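Local coordinates for 11R-lipoxygenase (Gersemia fruticosa, PDB 3VF1), which probably catalyses the calcium-dependent addition of molecular oxygen to polyunsaturated fatty acids at a non-heme iron, giving 11R-hydroperoxides, at residues Leu262-Pro267 / Leu487-Tyr492; Val269-Cys273 / Ile306-Tyr311; Ile669-Ile673 / Trp686-Gly690. All coordinates share one frame; numbering follows the deposited sequence.

How the interactions relate
Interactions 1 and 2 are neighbours, with centres 13 Å apart: helix 254-263 and strand 271-272 follow each other in the chain, and Leu487 CD2 packs on Phe307 CZ at 3.7 Å. All three contacts are largely buried and none is purely a surface contact, but interaction 2 lies farthest out, its centre about 25 Å from that of the chain against about 18 Å for the others. Interaction 1 combines a side-chain amide bound to the start of helix 491-514 with two CH-pi contacts. Interaction 2 is a backbone-bonded strand pair at a sheet margin. Interaction 3, aliphatic packing between helix and loop, touches interaction 1 through Leu687 CD1 and Tyr492 O.

Interaction 1 of 3, residues Leu262-Pro267 / Leu487-Tyr492; sequences LNGSNP and LRKFYY. With FRU (beta-D-fructofuranose), chain C.
Leu262 and Asn263, where the chain leads out of helix 254-263, meet the start of helix 491-514 in the lipoxygenase catalytic domain, with Phe490 at the N-cap position. Leu262 can be followed outward: its CB lies 3.6 Å from Phe490 CD1, and CG, anti to the carbonyl carbon (chi1 -62°), sends the two methyls different ways. CD1 runs toward Lys489 O, while Leu262 CD2 sits over the centre of the Phe490 ring, 3.8 Å from its centroid and 3° off the normal, a CH-pi contact. Leu262 CD2 also reaches Leu487 CD1 at 4.1 Å.

Leu487 and Arg488 belong to the glycan pocket: Arg488 CD lies 3.7 Å from fructose O6, and Lys493 and Asp494 hydrogen-bond the sugar.

Asn263 uses both ends of its amide. Asn263 ND2 donates to Lys489 O at 3.1 Å in a nearly straight bond (172°) in the amide plane. Asn263 OD1 receives two weak bonds, from Tyr491 N at 2.9 Å and Tyr492 N at 3.3 Å, so one good bond and two weak ones together limit the amide's rotation. Tyr492 OH bonds Gln574. Pro267 CG stands almost directly over the Tyr492 ring, 3.6 Å from its centroid.

Interaction 2 of 3, residues Val269-Cys273 / Ile306-Tyr311; sequences VIRRC and IFITDY
Arg271 and Ile308 form an antiparallel hydrogen-bonded pair that joins the short strand 271-272 to strand 306-310, at one margin of a five-stranded antiparallel sheet. Both amides of the pair are satisfied across the contact: Arg271 N donates to Ile308 O at 3.1 Å, and Ile308 N donates to Arg271 O at 2.8 Å. Two residues on, Cys273 N donates to Ile306 O at 2.8 Å. The intervening pair, Arg272 with Phe307, is non-hydrogen-bonded; Arg272 bonds through its backbone to Arg482, and Phe307 to Phe336 of the next strand, as Thr309 does to Gly334.

Toward Val269, before Arg271, the direct bonding stops and a water takes over. It donates to Val269 O at 2.7 Å and to Ile308 O, and accepts from Asp310 N, so Ile308 O serves two donors. At the other end a second water lies 2.7 Å from Cys273 O, to which it can donate, and takes a weak bond from Ile306 N.

Val269 CG1, anti to the backbone N (chi1 -177°), comes over one face of the Tyr311 ring, 3.9 Å from Tyr311 CZ, while the ring's hydroxyl bonds Asp383. Cys273 CB meets Ile308 CG2 at 3.7 Å, and Ile270 CG1 meets Phe307 CB at 3.8 Å. The charged ends look elsewhere, Arg271 to Gln481 and Arg272 to Asp274. Cohesion therefore comes from peptide groups, two waters and apolar contacts, rather than paired charges.

Interaction 3 of 3, residues Ile669-Ile673 / Trp686-Gly690; sequences ITKQI and WLIPG
Ile673 gives up more surface than any other residue in this contact, packing from helix 653-676 onto the loop residues Leu687 and Ile688. Its two branches are put to different uses. CG1 is anti to the carbonyl carbon (chi1 -67°), which puts CG2 anti to the backbone N, and it is Ile673 CG2 that meets Ile688 CG1 at 3.6 Å, where the two side chains lie at a slant to one another. The longer branch of Ile673 ends in CD1, which comes 3.6 Å from Leu687 O, so a methyl rather than a donor approaches that carbonyl oxygen from the helix.

Pro689 is next in buried area and points its ring at the preceding turn of the same helix. Its CD lies 3.2 Å from Thr670 OG1 and its CG 3.4 Å from the same oxygen, a close carbon-oxygen approach to two neighbouring ring carbons. That hydroxyl already has a partner within the helix, the carbonyl oxygen of Leu666, so its polarity is met without the proline. Pro689 CG also reaches Ile669 CG2, at 4.2 Å.

Ile688 buries almost as much as Pro689, chiefly through the branch against Ile673. The loop is thus held against successive turns of the helix by apolar packing. Ile669 and Ile673 also touch helix 491-514, and Leu687 packs on Cys573 and Ala577 of helix 557-579, which carries the iron ligands His575 and Asn579.

Interaction 1 of 3, residues Leu262-Pro267 / Leu487-Tyr492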
loop_
_atom_site.group_PDB
_atom_site.type_symbol
_atom_site.label_atom_id
_atom_site.label_comp_id
_atom_site.label_asym_id
_atom_site.label_seq_id
_atom_site.Cartn_x
_atom_site.Cartn_y
_atom_site.Cartn_z
ATOM N N LEU A 262 7.450 11.526 13.271
ATOM C CA LEU A 262 7.905 12.038 11.985
ATOM C C LEU A 262 8.495 10.925 11.126
ATOM O O LEU A 262 8.221 10.839 9.932
ATOM C CB LEU A 262 8.969 13.117 12.190
ATOM C CG LEU A 262 8.564 14.376 12.954
ATOM C CD1 LEU A 262 9.761 15.304 13.083
ATOM C CD2 LEU A 262 7.408 15.081 12.268
ATOM N N ASN A 263 9.308 10.073 11.742
ATOM C CA ASN A 263 10.091 9.092 11.003
ATOM C C ASN A 263 9.821 7.665 11.463
ATOM O O ASN A 263 10.652 6.776 11.279
ATOM C CB ASN A 263 11.578 9.413 11.142
ATOM C CG ASN A 263 11.905 10.835 10.726
ATOM O OD1 ASN A 263 11.395 11.332 9.721
ATOM N ND2 ASN A 263 12.750 11.502 11.506
ATOM N N GLY A 264 8.657 7.451 12.065
ATOM C CA GLY A 264 8.233 6.117 12.440
ATOM C C GLY A 264 7.445 5.478 11.316
ATOM O O GLY A 264 7.911 5.418 10.181
ATOM N N SER A 265 6.240 5.012 11.627
ATOM C CA SER A 265 5.382 4.389 10.628
ATOM C C SER A 265 4.112 5.197 10.370
ATOM O O SER A 265 3.288 4.812 9.542
ATOM C CB SER A 265 5.009 2.973 11.064
ATOM O OG SER A 265 6.161 2.153 11.155
ATOM N N ASN A 266 3.959 6.316 11.074
ATOM C CA ASN A 266 2.747 7.120 10.962
ATOM C C ASN A 266 3.022 8.615 11.097
ATOM O O ASN A 266 2.869 9.184 12.179
ATOM C CB ASN A 266 1.737 6.686 12.022
ATOM C CG ASN A 266 0.430 7.443 11.925
ATOM O OD1 ASN A 266 0.127 8.052 10.897
ATOM N ND2 ASN A 266 -0.357 7.408 12.993
ATOM N N PRO A 267 3.429 9.259 9.991
ATOM C CA PRO A 267 3.737 10.691 9.957
ATOM C C PRO A 267 2.562 11.537 9.468
ATOM O O PRO A 267 2.783 12.586 8.865
ATOM C CB PRO A 267 4.879 10.754 8.948
ATOM C CG PRO A 267 4.533 9.679 7.957
ATOM C CD PRO A 267 3.795 8.598 8.725
ATOM N N LEU A 487 10.287 21.196 8.317
ATOM C CA LEU A 487 11.069 20.551 9.369
ATOM C C LEU A 487 12.320 19.869 8.813
ATOM O O LEU A 487 12.233 19.000 7.951
ATOM C CB LEU A 487 10.203 19.540 10.122
ATOM C CG LEU A 487 9.026 20.136 10.900
ATOM C CD1 LEU A 487 8.213 19.037 11.570
ATOM C CD2 LEU A 487 9.513 21.144 11.932
ATOM N N ARG A 488 13.479 20.268 9.331
ATOM C CA ARG A 488 14.768 19.793 8.827
ATOM C C ARG A 488 14.991 18.295 9.031
ATOM O O ARG A 488 15.587 17.634 8.180
ATOM C CB ARG A 488 15.909 20.564 9.495
ATOM C CG ARG A 488 15.935 22.050 9.177
ATOM C CD ARG A 488 16.528 22.318 7.805
ATOM N NE ARG A 488 16.662 23.749 7.539
ATOM C CZ ARG A 488 17.167 24.263 6.421
ATOM N NH1 ARG A 488 17.591 23.468 5.448
ATOM N NH2 ARG A 488 17.246 25.578 6.275
ATOM N N LYS A 489 14.524 17.761 10.157
ATOM C CA LYS A 489 14.778 16.361 10.494
ATOM C C LYS A 489 13.521 15.507 10.333
ATOM O O LYS A 489 13.328 14.521 11.042
ATOM C CB LYS A 489 15.345 16.252 11.912
ATOM C CG LYS A 489 16.600 17.095 12.112
ATOM C CD LYS A 489 17.185 16.958 13.506
ATOM C CE LYS A 489 18.084 15.739 13.619
ATOM N NZ LYS A 489 18.833 15.722 14.904
ATOM N N PHE A 490 12.677 15.904 9.386
ATOM C CA PHE A 490 11.492 15.145 9.012
ATOM C C PHE A 490 11.842 14.362 7.747
ATOM O O PHE A 490 11.508 14.769 6.635
ATOM C CB PHE A 490 10.332 16.107 8.755
ATOM C CG PHE A 490 8.986 15.442 8.623
ATOM C CD1 PHE A 490 8.842 14.067 8.712
ATOM C CD2 PHE A 490 7.856 16.211 8.406
ATOM C CE1 PHE A 490 7.592 13.481 8.588
ATOM C CE2 PHE A 490 6.612 15.630 8.280
ATOM C CZ PHE A 490 6.480 14.265 8.371
ATOM N N TYR A 491 12.528 13.240 7.927
ATOM C CA TYR A 491 13.136 12.520 6.814
ATOM C C TYR A 491 12.111 11.902 5.867
ATOM O O TYR A 491 12.340 11.846 4.661
ATOM C CB TYR A 491 14.087 11.447 7.347
ATOM C CG TYR A 491 15.167 12.015 8.236
ATOM C CD1 TYR A 491 15.832 13.183 7.891
ATOM C CD2 TYR A 491 15.508 11.397 9.434
ATOM C CE1 TYR A 491 16.815 13.713 8.700
ATOM C CE2 TYR A 491 16.488 11.923 10.253
ATOM C CZ TYR A 491 17.139 13.080 9.880
ATOM O OH TYR A 491 18.118 13.610 10.688
ATOM N N TYR A 492 10.990 11.437 6.404
ATOM C CA TYR A 492 9.914 10.933 5.561
ATOM C C TYR A 492 9.469 12.006 4.576
ATOM O O TYR A 492 9.241 11.729 3.403
ATOM C CB TYR A 492 8.711 10.502 6.397
ATOM C CG TYR A 492 7.426 10.490 5.598
ATOM C CD1 TYR A 492 6.636 11.628 5.508
ATOM C CD2 TYR A 492 7.014 9.351 4.915
ATOM C CE1 TYR A 492 5.468 11.633 4.773
ATOM C CE2 TYR A 492 5.844 9.346 4.175
ATOM C CZ TYR A 492 5.076 10.491 4.109
ATOM O OH TYR A 492 3.912 10.493 3.376
HETATM C C1 FRU C . 11.383 19.532 0.748
HETATM C C2 FRU C . 12.150 20.750 1.246
HETATM C C3 FRU C . 13.547 20.811 0.649
HETATM C C4 FRU C . 14.415 21.283 1.796
HETATM C C5 FRU C . 13.660 20.829 3.035
HETATM C C6 FRU C . 13.822 21.845 4.158
HETATM O O1 FRU C . 12.086 18.359 1.089
HETATM O O2 FRU C . 11.472 21.930 0.877
HETATM O O3 FRU C . 13.611 21.706 -0.439
HETATM O O4 FRU C . 15.715 20.745 1.747
HETATM O O5 FRU C . 12.301 20.680 2.655
HETATM O O6 FRU C . 13.948 21.200 5.404
#

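Interaction 2 of 3, residues Val269-Cys273 / Ile306-Tyr311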
loop_
_atom_site.group_PDB
_atom_site.type_symbol
_atom_site.label_atom_id
_atom_site.label_comp_id
_atom_site.label_asym_id
_atom_site.label_seq_id
_atom_site.Cartn_x
_atom_site.Cartn_y
_atom_site.Cartn_z
ATOM N N VAL A 269 -0.191 12.647 11.424
ATOM C CA VAL A 269 -0.999 13.274 12.467
ATOM C C VAL A 269 -0.464 14.621 12.947
ATOM O O VAL A 269 -1.214 15.592 13.036
ATOM C CB VAL A 269 -1.157 12.338 13.679
ATOM C CG1 VAL A 269 -2.057 12.977 14.726
ATOM C CG2 VAL A 269 -1.722 10.997 13.238
ATOM N N ILE A 270 0.824 14.686 13.261
ATOM C CA ILE A 270 1.393 15.896 13.844
ATOM C C ILE A 270 1.239 17.090 12.908
ATOM O O ILE A 270 1.344 16.954 11.689
ATOM C CB ILE A 270 2.880 15.714 14.198
ATOM C CG1 ILE A 270 3.373 16.902 15.027
ATOM C CG2 ILE A 270 3.718 15.555 12.936
ATOM C CD1 ILE A 270 4.694 16.650 15.727
ATOM N N ARG A 271 0.986 18.261 13.484
ATOM C CA ARG A 271 0.843 19.481 12.699
ATOM C C ARG A 271 1.131 20.719 13.538
ATOM O O ARG A 271 1.008 20.694 14.761
ATOM C CB ARG A 271 -0.567 19.577 12.118
ATOM C CG ARG A 271 -1.656 19.801 13.149
ATOM C CD ARG A 271 -3.018 19.837 12.490
ATOM N NE ARG A 271 -3.065 20.837 11.427
ATOM C CZ ARG A 271 -3.853 20.770 10.357
ATOM N NH1 ARG A 271 -4.675 19.742 10.185
ATOM N NH2 ARG A 271 -3.813 21.735 9.448
ATOM N N ARG A 272 1.517 21.803 12.871
ATOM C CA ARG A 272 1.793 23.058 13.557
ATOM C C ARG A 272 0.558 23.538 14.308
ATOM O O ARG A 272 -0.565 23.391 13.833
ATOM C CB ARG A 272 2.251 24.127 12.564
ATOM C CG ARG A 272 2.386 25.511 13.180
ATOM C CD ARG A 272 2.912 26.532 12.183
ATOM N NE ARG A 272 2.916 27.879 12.749
ATOM C CZ ARG A 272 3.455 28.943 12.163
ATOM N NH1 ARG A 272 4.046 28.832 10.979
ATOM N NH2 ARG A 272 3.406 30.126 12.764
ATOM N N CYS A 273 0.779 24.108 15.489
ATOM C CA CYS A 273 -0.307 24.597 16.327
ATOM C C CYS A 273 -0.096 26.069 16.653
ATOM O O CYS A 273 0.803 26.423 17.417
ATOM C CB CYS A 273 -0.387 23.784 17.618
ATOM S SG CYS A 273 -1.716 24.287 18.733
ATOM N N ILE A 306 5.608 25.243 17.961
ATOM C CA ILE A 306 4.724 24.355 18.708
ATOM C C ILE A 306 3.882 23.502 17.768
ATOM O O ILE A 306 3.173 24.025 16.912
ATOM C CB ILE A 306 3.783 25.154 19.626
ATOM C CG1 ILE A 306 4.589 25.936 20.667
ATOM C CG2 ILE A 306 2.791 24.224 20.312
ATOM C CD1 ILE A 306 5.240 25.068 21.724
ATOM N N PHE A 307 3.963 22.188 17.942
ATOM C CA PHE A 307 3.202 21.252 17.126
ATOM C C PHE A 307 2.337 20.371 18.018
ATOM O O PHE A 307 2.600 20.246 19.212
ATOM C CB PHE A 307 4.148 20.401 16.281
ATOM C CG PHE A 307 4.993 21.206 15.336
ATOM C CD1 PHE A 307 6.059 21.955 15.807
ATOM C CD2 PHE A 307 4.719 21.222 13.978
ATOM C CE1 PHE A 307 6.834 22.703 14.942
ATOM C CE2 PHE A 307 5.493 21.965 13.110
ATOM C CZ PHE A 307 6.551 22.706 13.594
ATOM N N ILE A 308 1.309 19.763 17.436
ATOM C CA ILE A 308 0.326 19.022 18.215
ATOM C C ILE A 308 -0.150 17.758 17.505
ATOM O O ILE A 308 -0.244 17.721 16.281
ATOM C CB ILE A 308 -0.899 19.906 18.518
ATOM C CG1 ILE A 308 -1.886 19.174 19.431
ATOM C CG2 ILE A 308 -1.580 20.326 17.225
ATOM C CD1 ILE A 308 -3.019 20.052 19.930
ATOM N N THR A 309 -0.448 16.726 18.288
ATOM C CA THR A 309 -1.055 15.504 17.772
ATOM C C THR A 309 -2.378 15.254 18.489
ATOM O O THR A 309 -2.394 14.800 19.634
ATOM C CB THR A 309 -0.141 14.277 17.973
ATOM O OG1 THR A 309 0.148 14.110 19.365
ATOM C CG2 THR A 309 1.162 14.439 17.204
ATOM N N ASP A 310 -3.482 15.553 17.811
ATOM C CA ASP A 310 -4.810 15.434 18.403
ATOM C C ASP A 310 -5.522 14.187 17.890
ATOM O O ASP A 310 -5.782 14.061 16.694
ATOM C CB ASP A 310 -5.638 16.678 18.071
ATOM C CG ASP A 310 -7.005 16.668 18.733
ATOM O OD1 ASP A 310 -7.445 15.590 19.188
ATOM O OD2 ASP A 310 -7.645 17.739 18.793
ATOM N N TYR A 311 -5.847 13.275 18.803
ATOM C CA TYR A 311 -6.509 12.025 18.439
ATOM C C TYR A 311 -7.991 12.041 18.806
ATOM O O TYR A 311 -8.537 11.057 19.304
ATOM C CB TYR A 311 -5.796 10.848 19.102
ATOM C CG TYR A 311 -4.376 10.696 18.613
ATOM C CD1 TYR A 311 -3.342 11.420 19.191
ATOM C CD2 TYR A 311 -4.074 9.850 17.555
ATOM C CE1 TYR A 311 -2.046 11.296 18.735
ATOM C CE2 TYR A 311 -2.783 9.719 17.095
ATOM C CZ TYR A 311 -1.773 10.444 17.687
ATOM O OH TYR A 311 -0.485 10.315 17.226
HETATM O O HOH W 1 -2.877 16.519 14.971
HETATM O O HOH W 2 3.269 27.204 16.549
#

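Interaction 3 of 3, residues Ile669-Ile673 / Trp686-Gly690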
loop_
_atom_site.group_PDB
_atom_site.type_symbol
_atom_site.label_atom_id
_atom_site.label_comp_id
_atom_site.label_asym_id
_atom_site.label_seq_id
_atom_site.Cartn_x
_atom_site.Cartn_y
_atom_site.Cartn_z
ATOM N N ILE A 669 17.920 9.786 -6.415
ATOM C CA ILE A 669 17.280 9.910 -5.112
ATOM C C ILE A 669 17.925 8.943 -4.125
ATOM O O ILE A 669 18.205 9.302 -2.981
ATOM C CB ILE A 669 15.773 9.629 -5.197
ATOM C CG1 ILE A 669 15.068 10.781 -5.914
ATOM C CG2 ILE A 669 15.183 9.440 -3.804
ATOM C CD1 ILE A 669 13.588 10.559 -6.137
ATOM N N THR A 670 18.158 7.716 -4.578
ATOM C CA THR A 670 18.851 6.717 -3.775
ATOM C C THR A 670 20.169 7.281 -3.261
ATOM O O THR A 670 20.518 7.115 -2.094
ATOM C CB THR A 670 19.153 5.453 -4.599
ATOM O OG1 THR A 670 17.929 4.779 -4.914
ATOM C CG2 THR A 670 20.063 4.508 -3.830
ATOM N N LYS A 671 20.895 7.952 -4.147
ATOM C CA LYS A 671 22.194 8.519 -3.810
ATOM C C LYS A 671 22.076 9.632 -2.768
ATOM O O LYS A 671 22.901 9.726 -1.862
ATOM C CB LYS A 671 22.873 9.039 -5.080
ATOM C CG LYS A 671 24.217 9.706 -4.854
ATOM C CD LYS A 671 24.988 9.837 -6.160
ATOM C CE LYS A 671 26.206 10.736 -6.012
ATOM N NZ LYS A 671 25.832 12.174 -5.893
ATOM N N GLN A 672 21.048 10.466 -2.893
ATOM C CA GLN A 672 20.813 11.534 -1.923
ATOM C C GLN A 672 20.535 10.957 -0.540
ATOM O O GLN A 672 21.172 11.336 0.442
ATOM C CB GLN A 672 19.628 12.403 -2.348
ATOM C CG GLN A 672 19.893 13.300 -3.542
ATOM C CD GLN A 672 18.767 14.292 -3.775
ATOM O OE1 GLN A 672 18.320 14.969 -2.847
ATOM N NE2 GLN A 672 18.298 14.378 -5.017
ATOM N N ILE A 673 19.574 10.040 -0.474
ATOM C CA ILE A 673 19.173 9.428 0.785
ATOM C C ILE A 673 20.362 8.765 1.465
ATOM O O ILE A 673 20.516 8.843 2.683
ATOM C CB ILE A 673 18.070 8.379 0.567
ATOM C CG1 ILE A 673 16.779 9.064 0.112
ATOM C CG2 ILE A 673 17.830 7.586 1.843
ATOM C CD1 ILE A 673 15.686 8.102 -0.306
ATOM N N TRP A 686 13.248 3.653 4.589
ATOM C CA TRP A 686 12.023 3.018 4.120
ATOM C C TRP A 686 11.528 3.564 2.783
ATOM O O TRP A 686 10.613 3.001 2.184
ATOM C CB TRP A 686 10.936 3.151 5.188
ATOM C CG TRP A 686 11.428 2.745 6.535
ATOM C CD1 TRP A 686 11.590 3.547 7.626
ATOM C CD2 TRP A 686 11.857 1.439 6.928
ATOM N NE1 TRP A 686 12.085 2.816 8.681
ATOM C CE2 TRP A 686 12.258 1.520 8.277
ATOM C CE3 TRP A 686 11.937 0.207 6.274
ATOM C CZ2 TRP A 686 12.728 0.416 8.982
ATOM C CZ3 TRP A 686 12.405 -0.889 6.975
ATOM C CH2 TRP A 686 12.793 -0.776 8.315
ATOM N N LEU A 687 12.130 4.652 2.314
ATOM C CA LEU A 687 11.749 5.231 1.030
ATOM C C LEU A 687 12.909 5.230 0.039
ATOM O O LEU A 687 12.878 5.936 -0.964
ATOM C CB LEU A 687 11.199 6.647 1.217
ATOM C CG LEU A 687 9.777 6.717 1.780
ATOM C CD1 LEU A 687 9.341 8.163 1.943
ATOM C CD2 LEU A 687 8.803 5.963 0.884
ATOM N N ILE A 688 13.933 4.434 0.323
ATOM C CA ILE A 688 14.963 4.164 -0.666
ATOM C C ILE A 688 14.301 3.380 -1.793
ATOM O O ILE A 688 13.756 2.305 -1.555
ATOM C CB ILE A 688 16.120 3.345 -0.074
ATOM C CG1 ILE A 688 16.901 4.194 0.930
ATOM C CG2 ILE A 688 17.047 2.852 -1.175
ATOM C CD1 ILE A 688 17.962 3.422 1.692
ATOM N N PRO A 689 14.331 3.923 -3.022
ATOM C CA PRO A 689 13.604 3.325 -4.150
ATOM C C PRO A 689 13.803 1.818 -4.269
ATOM O O PRO A 689 12.845 1.095 -4.541
ATOM C CB PRO A 689 14.198 4.043 -5.365
ATOM C CG PRO A 689 14.625 5.367 -4.838
ATOM C CD PRO A 689 15.090 5.119 -3.430
ATOM N N GLY A 690 15.031 1.354 -4.060
ATOM C CA GLY A 690 15.335 -0.064 -4.140
ATOM C C GLY A 690 14.659 -0.896 -3.065
ATOM O O GLY A 690 14.651 -2.125 -3.140
#